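Local coordinates for DUF1460 domain-containing protein (Legionella pneumophila subsp. pneumophila, PDB 2IM9) that is of unknown function but is probably a cell-wall amidase-like protein, its domain resembling N-acetylmuramoyl-L-alanine amidases of the papain-like peptidase clan, at residues M53-F64 with Y98-N109; L227-F238 with S295-A303. All coordinates share one frame; numbering follows the deposited sequence. Where two conformers were deposited one is given.

Contact 1. Residues M53-F64 with Y98-N109; sequences MADRISQISAYF and YVNTVLSLALAN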
loop_
_atom_site.group_PDB
_atom_site.type_symbol
_atom_site.label_atom_id
_atom_site.label_comp_id
_atom_site.label_asym_id
_atom_site.label_seq_id
_atom_site.Cartn_x
_atom_site.Cartn_y
_atom_site.Cartn_z
ATOM N N MET A 53 -13.728 -4.410 12.686
ATOM C CA MET A 53 -13.030 -4.099 11.440
ATOM C C MET A 53 -11.663 -4.780 11.419
ATOM O O MET A 53 -11.256 -5.285 10.380
ATOM C CB MET A 53 -12.884 -2.583 11.228
ATOM C CG MET A 53 -12.312 -2.199 9.847
ATOM S SD MET A 53 -13.242 -2.772 8.390
ATOM C CE MET A 53 -14.848 -2.011 8.657
ATOM N N ALA A 54 -10.972 -4.816 12.563
ATOM C CA ALA A 54 -9.680 -5.508 12.625
ATOM C C ALA A 54 -9.813 -7.002 12.289
ATOM O O ALA A 54 -8.974 -7.573 11.574
ATOM C CB ALA A 54 -9.020 -5.305 13.989
ATOM N N ASP A 55 -10.885 -7.628 12.774
ATOM C CA ASP A 55 -11.130 -9.038 12.478
ATOM C C ASP A 55 -11.520 -9.252 11.018
ATOM O O ASP A 55 -11.145 -10.257 10.426
ATOM C CB ASP A 55 -12.184 -9.649 13.420
ATOM C CG ASP A 55 -11.629 -9.942 14.836
ATOM O OD1 ASP A 55 -10.393 -9.916 15.054
ATOM O OD2 ASP A 55 -12.445 -10.212 15.742
ATOM N N ARG A 56 -12.263 -8.314 10.441
ATOM C CA ARG A 56 -12.539 -8.355 8.993
ATOM C C ARG A 56 -11.238 -8.308 8.173
ATOM O O ARG A 56 -11.021 -9.088 7.243
ATOM C CB ARG A 56 -13.443 -7.189 8.608
ATOM C CG ARG A 56 -14.895 -7.401 9.022
ATOM C CD ARG A 56 -15.777 -6.222 8.619
ATOM N NE ARG A 56 -15.897 -6.073 7.164
ATOM C CZ ARG A 56 -16.821 -6.670 6.404
ATOM N NH1 ARG A 56 -17.735 -7.492 6.942
ATOM N NH2 ARG A 56 -16.835 -6.438 5.099
ATOM N N ILE A 57 -10.381 -7.362 8.525
ATOM C CA ILE A 57 -9.084 -7.226 7.850
ATOM C C ILE A 57 -8.286 -8.508 8.006
ATOM O O ILE A 57 -7.674 -8.960 7.058
ATOM C CB ILE A 57 -8.281 -6.021 8.403
ATOM C CG1 ILE A 57 -8.930 -4.703 7.989
ATOM C CG2 ILE A 57 -6.764 -6.092 7.979
ATOM C CD1 ILE A 57 -8.441 -3.517 8.772
ATOM N N SER A 58 -8.289 -9.097 9.207
ATOM C CA SER A 58 -7.537 -10.334 9.414
ATOM C C SER A 58 -8.089 -11.469 8.559
ATOM O O SER A 58 -7.327 -12.173 7.912
ATOM C CB SER A 58 -7.499 -10.735 10.896
ATOM O OG SER A 58 -6.743 -11.930 11.078
ATOM N N GLN A 59 -9.412 -11.638 8.553
ATOM C CA GLN A 59 -10.044 -12.708 7.797
ATOM C C GLN A 59 -9.844 -12.562 6.304
ATOM O O GLN A 59 -9.456 -13.512 5.638
ATOM C CB GLN A 59 -11.527 -12.778 8.145
ATOM C CG GLN A 59 -11.749 -13.324 9.560
ATOM C CD GLN A 59 -13.216 -13.453 9.927
ATOM O OE1 GLN A 59 -14.082 -13.565 9.051
ATOM N NE2 GLN A 59 -13.503 -13.452 11.231
ATOM N N ILE A 60 -10.060 -11.351 5.789
ATOM C CA ILE A 60 -9.933 -11.102 4.345
ATOM C C ILE A 60 -8.470 -11.195 3.880
ATOM O O ILE A 60 -8.164 -11.811 2.858
ATOM C CB ILE A 60 -10.554 -9.747 3.974
ATOM C CG1 ILE A 60 -12.060 -9.811 4.230
ATOM C CG2 ILE A 60 -10.258 -9.372 2.499
ATOM C CD1 ILE A 60 -12.730 -8.451 4.344
ATOM N N SER A 61 -7.563 -10.592 4.643
ATOM C CA SER A 61 -6.154 -10.706 4.310
ATOM C C SER A 61 -5.708 -12.184 4.303
ATOM O O SER A 61 -4.986 -12.613 3.409
ATOM C CB SER A 61 -5.303 -9.836 5.242
ATOM O OG SER A 61 -5.453 -10.212 6.596
ATOM N N ALA A 62 -6.201 -12.973 5.261
ATOM C CA ALA A 62 -5.874 -14.407 5.334
ATOM C C ALA A 62 -6.390 -15.186 4.125
ATOM O O ALA A 62 -5.721 -16.092 3.635
ATOM C CB ALA A 62 -6.410 -15.013 6.605
ATOM N N TYR A 63 -7.559 -14.805 3.640
ATOM C CA TYR A 63 -8.208 -15.502 2.521
ATOM C C TYR A 63 -7.318 -15.512 1.280
ATOM O O TYR A 63 -7.375 -16.444 0.466
ATOM C CB TYR A 63 -9.549 -14.844 2.229
ATOM C CG TYR A 63 -10.285 -15.402 1.030
ATOM C CD1 TYR A 63 -10.930 -16.644 1.089
ATOM C CD2 TYR A 63 -10.346 -14.679 -0.163
ATOM C CE1 TYR A 63 -11.613 -17.155 -0.024
ATOM C CE2 TYR A 63 -11.023 -15.172 -1.277
ATOM C CZ TYR A 63 -11.653 -16.406 -1.203
ATOM O OH TYR A 63 -12.310 -16.878 -2.314
ATOM N N PHE A 64 -6.491 -14.475 1.135
ATOM C CA PHE A 64 -5.605 -14.350 -0.027
ATOM C C PHE A 64 -4.184 -14.844 0.203
ATOM O O PHE A 64 -3.354 -14.692 -0.671
ATOM C CB PHE A 64 -5.564 -12.898 -0.524
ATOM C CG PHE A 64 -6.884 -12.406 -1.048
ATOM C CD1 PHE A 64 -7.388 -12.873 -2.270
ATOM C CD2 PHE A 64 -7.633 -11.497 -0.323
ATOM C CE1 PHE A 64 -8.613 -12.423 -2.756
ATOM C CE2 PHE A 64 -8.869 -11.040 -0.798
ATOM C CZ PHE A 64 -9.360 -11.504 -2.014
ATOM N N TYR A 98 -2.257 -5.377 -2.688
ATOM C CA TYR A 98 -2.757 -6.243 -1.630
ATOM C C TYR A 98 -3.430 -5.428 -0.532
ATOM O O TYR A 98 -4.556 -5.702 -0.136
ATOM C CB TYR A 98 -1.620 -7.093 -1.067
ATOM C CG TYR A 98 -2.027 -8.036 0.028
ATOM C CD1 TYR A 98 -2.985 -9.032 -0.192
ATOM C CD2 TYR A 98 -1.416 -7.972 1.290
ATOM C CE1 TYR A 98 -3.348 -9.912 0.837
ATOM C CE2 TYR A 98 -1.780 -8.833 2.310
ATOM C CZ TYR A 98 -2.726 -9.808 2.072
ATOM O OH TYR A 98 -3.061 -10.665 3.088
ATOM N N VAL A 99 -2.733 -4.413 -0.032
ATOM C CA VAL A 99 -3.290 -3.617 1.059
ATOM C C VAL A 99 -4.564 -2.897 0.594
ATOM O O VAL A 99 -5.582 -2.906 1.299
ATOM C CB VAL A 99 -2.209 -2.674 1.620
ATOM C CG1 VAL A 99 -2.812 -1.598 2.517
ATOM C CG2 VAL A 99 -1.187 -3.488 2.410
ATOM N N ASN A 100 -4.513 -2.306 -0.599
ATOM C CA ASN A 100 -5.679 -1.602 -1.141
ATOM C C ASN A 100 -6.886 -2.521 -1.320
ATOM O O ASN A 100 -8.027 -2.145 -1.010
ATOM C CB ASN A 100 -5.328 -0.993 -2.498
ATOM C CG ASN A 100 -4.660 0.363 -2.368
ATOM O OD1 ASN A 100 -4.960 1.121 -1.456
ATOM N ND2 ASN A 100 -3.764 0.678 -3.301
ATOM N N THR A 101 -6.633 -3.712 -1.835
ATOM C CA THR A 101 -7.725 -4.654 -2.091
ATOM C C THR A 101 -8.327 -5.136 -0.765
ATOM O O THR A 101 -9.550 -5.105 -0.586
ATOM C CB THR A 101 -7.261 -5.833 -2.931
ATOM O OG1 THR A 101 -6.779 -5.330 -4.184
ATOM C CG2 THR A 101 -8.424 -6.776 -3.174
ATOM N N VAL A 102 -7.475 -5.531 0.176
ATOM C CA VAL A 102 -7.970 -6.011 1.474
ATOM C C VAL A 102 -8.780 -4.926 2.205
ATOM O O VAL A 102 -9.897 -5.192 2.671
ATOM C CB VAL A 102 -6.835 -6.540 2.376
ATOM C CG1 VAL A 102 -7.374 -6.791 3.800
ATOM C CG2 VAL A 102 -6.247 -7.821 1.771
ATOM N N LEU A 103 -8.223 -3.715 2.294
ATOM C CA LEU A 103 -8.917 -2.615 2.962
ATOM C C LEU A 103 -10.272 -2.326 2.333
ATOM O O LEU A 103 -11.267 -2.181 3.047
ATOM C CB LEU A 103 -8.065 -1.342 2.972
ATOM C CG LEU A 103 -6.861 -1.380 3.912
ATOM C CD1 LEU A 103 -6.060 -0.078 3.760
ATOM C CD2 LEU A 103 -7.288 -1.631 5.364
ATOM N N SER A 104 -10.315 -2.261 1.005
ATOM C CA SER A 104 -11.563 -1.956 0.305
ATOM C C SER A 104 -12.600 -3.066 0.477
ATOM O O SER A 104 -13.784 -2.764 0.619
ATOM C CB SER A 104 -11.307 -1.646 -1.172
ATOM O OG SER A 104 -10.396 -0.560 -1.294
ATOM N N LEU A 105 -12.177 -4.331 0.481
ATOM C CA LEU A 105 -13.104 -5.443 0.783
ATOM C C LEU A 105 -13.613 -5.333 2.226
ATOM O O LEU A 105 -14.801 -5.527 2.489
ATOM C CB LEU A 105 -12.444 -6.818 0.574
ATOM C CG LEU A 105 -12.206 -7.227 -0.890
ATOM C CD1 LEU A 105 -11.157 -8.325 -0.995
ATOM C CD2 LEU A 105 -13.533 -7.663 -1.539
ATOM N N ALA A 106 -12.714 -5.006 3.151
ATOM C CA ALA A 106 -13.092 -4.953 4.564
ATOM C C ALA A 106 -14.064 -3.823 4.844
ATOM O O ALA A 106 -14.918 -3.941 5.722
ATOM C CB ALA A 106 -11.848 -4.827 5.461
ATOM N N LEU A 107 -13.930 -2.726 4.104
ATOM C CA LEU A 107 -14.763 -1.555 4.299
ATOM C C LEU A 107 -16.152 -1.667 3.689
ATOM O O LEU A 107 -17.042 -0.907 4.075
ATOM C CB LEU A 107 -14.078 -0.335 3.698
ATOM C CG LEU A 107 -12.871 0.209 4.450
ATOM C CD1 LEU A 107 -12.280 1.297 3.581
ATOM C CD2 LEU A 107 -13.290 0.752 5.811
ATOM N N ALA A 108 -16.326 -2.612 2.769
ATOM C CA ALA A 108 -17.544 -2.733 1.969
ATOM C C ALA A 108 -18.334 -3.964 2.355
ATOM O O ALA A 108 -17.828 -4.807 3.085
ATOM C CB ALA A 108 -17.170 -2.794 0.490
ATOM N N ASN A 109 -19.567 -4.068 1.839
ATOM C CA ASN A 109 -20.461 -5.198 2.103
ATOM C C ASN A 109 -20.935 -5.919 0.852
ATOM O O ASN A 109 -21.805 -6.792 0.925
ATOM C CB ASN A 109 -21.713 -4.725 2.838
ATOM C CG ASN A 109 -21.489 -4.528 4.309
ATOM O OD1 ASN A 109 -21.831 -3.483 4.852
ATOM N ND2 ASN A 109 -20.933 -5.538 4.974
HETATM O O HOH W 1 -19.519 -7.664 4.770
#

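Contact 2. Residues L227-F238 with S295-A303; sequences LFSENKPNLHLF and SLIDYLDKA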
loop_
_atom_site.group_PDB
_atom_site.type_symbol
_atom_site.label_atom_id
_atom_site.label_comp_id
_atom_site.label_asym_id
_atom_site.label_seq_id
_atom_site.Cartn_x
_atom_site.Cartn_y
_atom_site.Cartn_z
ATOM N N LEU A 227 13.417 -0.203 18.515
ATOM C CA LEU A 227 12.769 -1.508 18.443
ATOM C C LEU A 227 13.730 -2.637 18.772
ATOM O O LEU A 227 13.304 -3.714 19.190
ATOM C CB LEU A 227 12.182 -1.735 17.052
ATOM C CG LEU A 227 10.935 -0.928 16.705
ATOM C CD1 LEU A 227 10.632 -1.135 15.226
ATOM C CD2 LEU A 227 9.738 -1.368 17.536
ATOM N N PHE A 228 15.023 -2.378 18.571
ATOM C CA PHE A 228 16.061 -3.351 18.891
ATOM C C PHE A 228 17.118 -2.754 19.804
ATOM O O PHE A 228 18.300 -3.076 19.678
ATOM C CB PHE A 228 16.678 -3.917 17.611
ATOM C CG PHE A 228 15.703 -4.689 16.798
ATOM C CD1 PHE A 228 15.455 -6.033 17.070
ATOM C CD2 PHE A 228 14.974 -4.051 15.801
ATOM C CE1 PHE A 228 14.524 -6.743 16.340
ATOM C CE2 PHE A 228 14.019 -4.759 15.048
ATOM C CZ PHE A 228 13.794 -6.107 15.325
ATOM N N SER A 229 16.697 -1.877 20.714
ATOM C CA SER A 229 17.620 -1.344 21.729
ATOM C C SER A 229 18.302 -2.500 22.463
ATOM O O SER A 229 17.670 -3.532 22.734
ATOM C CB SER A 229 16.882 -0.448 22.728
ATOM O OG SER A 229 15.856 -1.177 23.390
ATOM N N GLU A 230 19.597 -2.339 22.757
ATOM C CA GLU A 230 20.398 -3.409 23.379
ATOM C C GLU A 230 20.437 -4.708 22.552
ATOM O O GLU A 230 20.662 -5.801 23.099
ATOM C CB GLU A 230 19.921 -3.696 24.811
ATOM C CG GLU A 230 20.070 -2.534 25.778
ATOM N N ASN A 231 20.203 -4.588 21.241
ATOM C CA ASN A 231 20.265 -5.727 20.300
ATOM C C ASN A 231 19.290 -6.854 20.656
ATOM O O ASN A 231 19.560 -8.031 20.403
ATOM C CB ASN A 231 21.712 -6.271 20.177
ATOM C CG ASN A 231 21.973 -6.994 18.849
ATOM O OD1 ASN A 231 21.595 -6.518 17.770
ATOM N ND2 ASN A 231 22.637 -8.140 18.924
ATOM N N LYS A 232 18.154 -6.484 21.245
ATOM C CA LYS A 232 17.086 -7.437 21.501
ATOM C C LYS A 232 15.749 -6.777 21.133
ATOM O O LYS A 232 15.643 -5.561 21.175
ATOM C CB LYS A 232 17.115 -7.918 22.958
ATOM C CG LYS A 232 16.746 -6.904 24.031
ATOM C CD LYS A 232 16.954 -7.535 25.416
ATOM C CE LYS A 232 16.495 -6.629 26.558
ATOM N NZ LYS A 232 16.691 -7.269 27.909
ATOM N N PRO A 233 14.749 -7.580 20.741
ATOM C CA PRO A 233 13.450 -7.007 20.392
ATOM C C PRO A 233 12.824 -6.297 21.595
ATOM O O PRO A 233 12.795 -6.855 22.712
ATOM C CB PRO A 233 12.623 -8.244 20.022
ATOM C CG PRO A 233 13.668 -9.276 19.617
ATOM C CD PRO A 233 14.756 -9.046 20.596
ATOM N N ASN A 234 12.343 -5.077 21.379
ATOM C CA ASN A 234 11.703 -4.322 22.447
ATOM C C ASN A 234 10.247 -4.741 22.523
ATOM O O ASN A 234 9.377 -4.222 21.817
ATOM C CB ASN A 234 11.831 -2.808 22.217
ATOM C CG ASN A 234 11.485 -2.007 23.453
ATOM O OD1 ASN A 234 10.401 -2.138 24.017
ATOM N ND2 ASN A 234 12.424 -1.177 23.897
ATOM N N LEU A 235 9.981 -5.716 23.380
ATOM C CA LEU A 235 8.639 -6.294 23.416
ATOM C C LEU A 235 7.573 -5.310 23.861
ATOM O O LEU A 235 6.417 -5.431 23.435
ATOM C CB LEU A 235 8.623 -7.565 24.258
ATOM C CG LEU A 235 9.667 -8.602 23.821
ATOM C CD1 LEU A 235 9.581 -9.828 24.720
ATOM C CD2 LEU A 235 9.532 -9.017 22.358
ATOM N N HIS A 236 7.954 -4.329 24.676
ATOM C CA HIS A 236 7.010 -3.293 25.084
ATOM C C HIS A 236 6.510 -2.488 23.888
ATOM O O HIS A 236 5.310 -2.203 23.782
ATOM C CB HIS A 236 7.602 -2.338 26.130
ATOM C CG HIS A 236 6.612 -1.338 26.639
ATOM N ND1 HIS A 236 5.575 -1.679 27.483
ATOM C CD2 HIS A 236 6.488 -0.010 26.410
ATOM C CE1 HIS A 236 4.860 -0.603 27.757
ATOM N NE2 HIS A 236 5.384 0.421 27.108
ATOM N N LEU A 237 7.421 -2.102 22.996
ATOM C CA LEU A 237 7.006 -1.363 21.798
ATOM C C LEU A 237 6.193 -2.236 20.840
ATOM O O LEU A 237 5.092 -1.838 20.398
ATOM C CB LEU A 237 8.214 -0.765 21.067
ATOM C CG LEU A 237 8.995 0.316 21.831
ATOM C CD1 LEU A 237 10.258 0.735 21.070
ATOM C CD2 LEU A 237 8.095 1.528 22.099
ATOM N N PHE A 238 6.718 -3.419 20.521
ATOM C CA PHE A 238 6.019 -4.326 19.603
ATOM C C PHE A 238 4.593 -4.640 20.055
ATOM O O PHE A 238 3.685 -4.718 19.217
ATOM C CB PHE A 238 6.805 -5.612 19.354
ATOM C CG PHE A 238 7.927 -5.454 18.377
ATOM C CD1 PHE A 238 7.667 -5.320 17.010
ATOM C CD2 PHE A 238 9.244 -5.470 18.812
ATOM C CE1 PHE A 238 8.701 -5.191 16.087
ATOM C CE2 PHE A 238 10.302 -5.340 17.894
ATOM C CZ PHE A 238 10.030 -5.204 16.535
ATOM N N SER A 295 7.109 -13.616 10.747
ATOM C CA SER A 295 7.291 -12.959 12.046
ATOM C C SER A 295 7.743 -11.514 11.841
ATOM O O SER A 295 8.735 -11.284 11.149
ATOM C CB SER A 295 8.339 -13.686 12.888
ATOM O OG SER A 295 8.857 -12.815 13.896
ATOM N N LEU A 296 7.021 -10.539 12.416
ATOM C CA LEU A 296 7.405 -9.135 12.201
ATOM C C LEU A 296 8.763 -8.849 12.859
ATOM O O LEU A 296 9.609 -8.179 12.285
ATOM C CB LEU A 296 6.331 -8.141 12.679
ATOM C CG LEU A 296 6.759 -6.664 12.546
ATOM C CD1 LEU A 296 6.833 -6.199 11.057
ATOM C CD2 LEU A 296 5.908 -5.704 13.378
ATOM N N ILE A 297 8.968 -9.370 14.064
ATOM C CA ILE A 297 10.258 -9.207 14.747
ATOM C C ILE A 297 11.414 -9.755 13.901
ATOM O O ILE A 297 12.392 -9.048 13.659
ATOM C CB ILE A 297 10.240 -9.823 16.178
ATOM C CG1 ILE A 297 9.288 -9.023 17.079
ATOM C CG2 ILE A 297 11.660 -9.859 16.762
ATOM C CD1 ILE A 297 8.982 -9.694 18.414
ATOM N N ASP A 298 11.290 -10.986 13.419
ATOM C CA ASP A 298 12.334 -11.588 12.571
ATOM C C ASP A 298 12.552 -10.817 11.269
ATOM O O ASP A 298 13.689 -10.617 10.850
ATOM C CB ASP A 298 11.995 -13.038 12.246
ATOM C CG ASP A 298 12.033 -13.932 13.459
ATOM O OD1 ASP A 298 12.528 -13.481 14.535
ATOM O OD2 ASP A 298 11.566 -15.094 13.326
ATOM N N TYR A 299 11.458 -10.396 10.635
ATOM C CA TYR A 299 11.521 -9.642 9.387
ATOM C C TYR A 299 12.334 -8.352 9.578
ATOM O O TYR A 299 13.246 -8.028 8.788
ATOM C CB TYR A 299 10.095 -9.324 8.913
ATOM C CG TYR A 299 10.043 -8.510 7.649
ATOM C CD1 TYR A 299 10.074 -9.130 6.393
ATOM C CD2 TYR A 299 9.968 -7.121 7.706
ATOM C CE1 TYR A 299 10.030 -8.377 5.224
ATOM C CE2 TYR A 299 9.948 -6.355 6.550
ATOM C CZ TYR A 299 9.981 -6.987 5.317
ATOM O OH TYR A 299 9.939 -6.218 4.179
ATOM N N LEU A 300 12.004 -7.603 10.624
ATOM C CA LEU A 300 12.666 -6.332 10.879
ATOM C C LEU A 300 14.098 -6.540 11.339
ATOM O O LEU A 300 14.967 -5.737 11.026
ATOM C CB LEU A 300 11.876 -5.492 11.894
ATOM C CG LEU A 300 10.483 -5.062 11.407
ATOM C CD1 LEU A 300 9.763 -4.260 12.465
ATOM C CD2 LEU A 300 10.560 -4.253 10.110
ATOM N N ASP A 301 14.347 -7.625 12.074
ATOM C CA ASP A 301 15.706 -7.911 12.531
ATOM C C ASP A 301 16.635 -8.102 11.322
ATOM O O ASP A 301 17.751 -7.575 11.294
ATOM C CB ASP A 301 15.733 -9.131 13.449
ATOM C CG ASP A 301 17.121 -9.406 13.999
ATOM O OD1 ASP A 301 17.689 -8.517 14.666
ATOM O OD2 ASP A 301 17.651 -10.507 13.731
ATOM N N LYS A 302 16.150 -8.834 10.323
ATOM C CA LYS A 302 16.870 -9.015 9.059
ATOM C C LYS A 302 16.984 -7.702 8.283
ATOM O O LYS A 302 17.996 -7.451 7.630
ATOM C CB LYS A 302 16.183 -10.068 8.185
ATOM C CG LYS A 302 16.147 -11.459 8.796
ATOM C CD LYS A 302 15.322 -12.399 7.930
ATOM C CE LYS A 302 15.304 -13.825 8.491
ATOM N NZ LYS A 302 14.454 -13.944 9.722
ATOM N N ALA A 303 15.951 -6.865 8.358
ATOM C CA ALA A 303 15.952 -5.580 7.646
ATOM C C ALA A 303 16.955 -4.587 8.230
ATOM O O ALA A 303 17.425 -3.697 7.522
ATOM C CB ALA A 303 14.536 -4.970 7.612
#

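Contact 1. Residues M53-F64 with Y98-N109
Helix 53-63 crosses the 98-107 part of helix 95-107 with R56 against A106 and S61 against V102, the axes of these short segments 9.0 Å apart at closest approach and their directions 129° apart. The small A106 suits this closeness: its methyl group is a knob among M53, R56, I57 and I60, and CD1 of I60 comes within 3.5 Å of A106 CA. Farther along, V102 lies against S61 and the I57 carbonyl, while CE2 at the edge of the F64 ring meets L105 CD1 at 3.6 Å.

Polar bonds hold both ends. R56, bent at chi3 (66°), brings NE to A106 O at 2.8 Å, in the carbonyl plane on a lone pair; NH2 adds weak bonds to A106 O and L105 O. Water 1 accepts from R56 NH1 and N109 ND2. At the other end Y98 OH donates to S61 O over 2.8 Å, from above the carbonyl plane. S61 OG donates back to I57 O, 2.6 Å away, and is also hydrogen-bonded to R282 NH1 of strand 278-285.

The chemistry is thus an apolar seam between two polar clasps: a long arginine serves carbonyls in the last helical turn, where its positive charge probably complements the helix dipole.

Contact 2. Residues L227-F238 with S295-A303
The carbonyl oxygen of L227, whose side chain faces L300, accepts the backbone N-H of N234 with N to O at 2.8 Å. This bond draws together the ends of the loop that carries F228 and P233 to helix 296-303. Across the contact itself the attraction is apolar, centred on I297, whose branches serve three partners. With chi1 at -67°, CG1 lies beside the backbone N and over the centre of the F238 ring, 3.7 Å from the centroid and 3° off the ring normal, a CH-pi contact. CG2 presses on P233 CG at 3.5 Å, and CD1 meets L235 CD2. A beta-branched isoleucine suits the place, its CG1 methylene covering the ring while its two methyls reach P233 and L235.

F238 is sandwiched: L227 CD2 covers the opposite face, nearer the rim, and L300 CD1 lies in plane at the edge, 3.9 Å from F238 CE1. L296 CD2 also comes in at that ring's edge. F228 instead presents its own edge to the helix, CZ reaching I297 O at 3.7 Å and CE2 meeting L300 CB. D301 CB touches the same ring, while its carboxylate forms a salt bridge with R304.

Each short helix has a side-chain N-cap: S295 OG accepts from D298 N (3.1 Å, nearly straight at 172°), and N234 OD1 from L237 N. On the sheet side, L227 and L300 both touch I312 of strand 311-317, L300 and Y299 touch I249 of strand 246-254, and L296 packs on L279 and F281 of strand 278-285. Helix 296-303 thus packs on three strands, and segment 227-238 lies along its flank, reaching the same sheet through L227.

In the fold
Contacts 1 and 2 are separate: their centres lie 26 Å apart and their nearest atoms about 12 Å, without touching. Along the chain they follow in series, contact 1 joining two helices that precede the sheet strands, contact 2 tying the link between strands 214-223 and 246-254 to the helix before strand 311-317. The antiparallel sheet relates them, strand 278-285 offering R282 and A284 to contact 1 and L279 and F281 to contact 2. The centre of contact 1 lies about 13 Å from the centre of the chain, that of contact 2 about 22 Å. Helix 95-107, touching strand 278-285 through Y98, packs against the antiparallel sheet, consistent with the papain-like clan assignment.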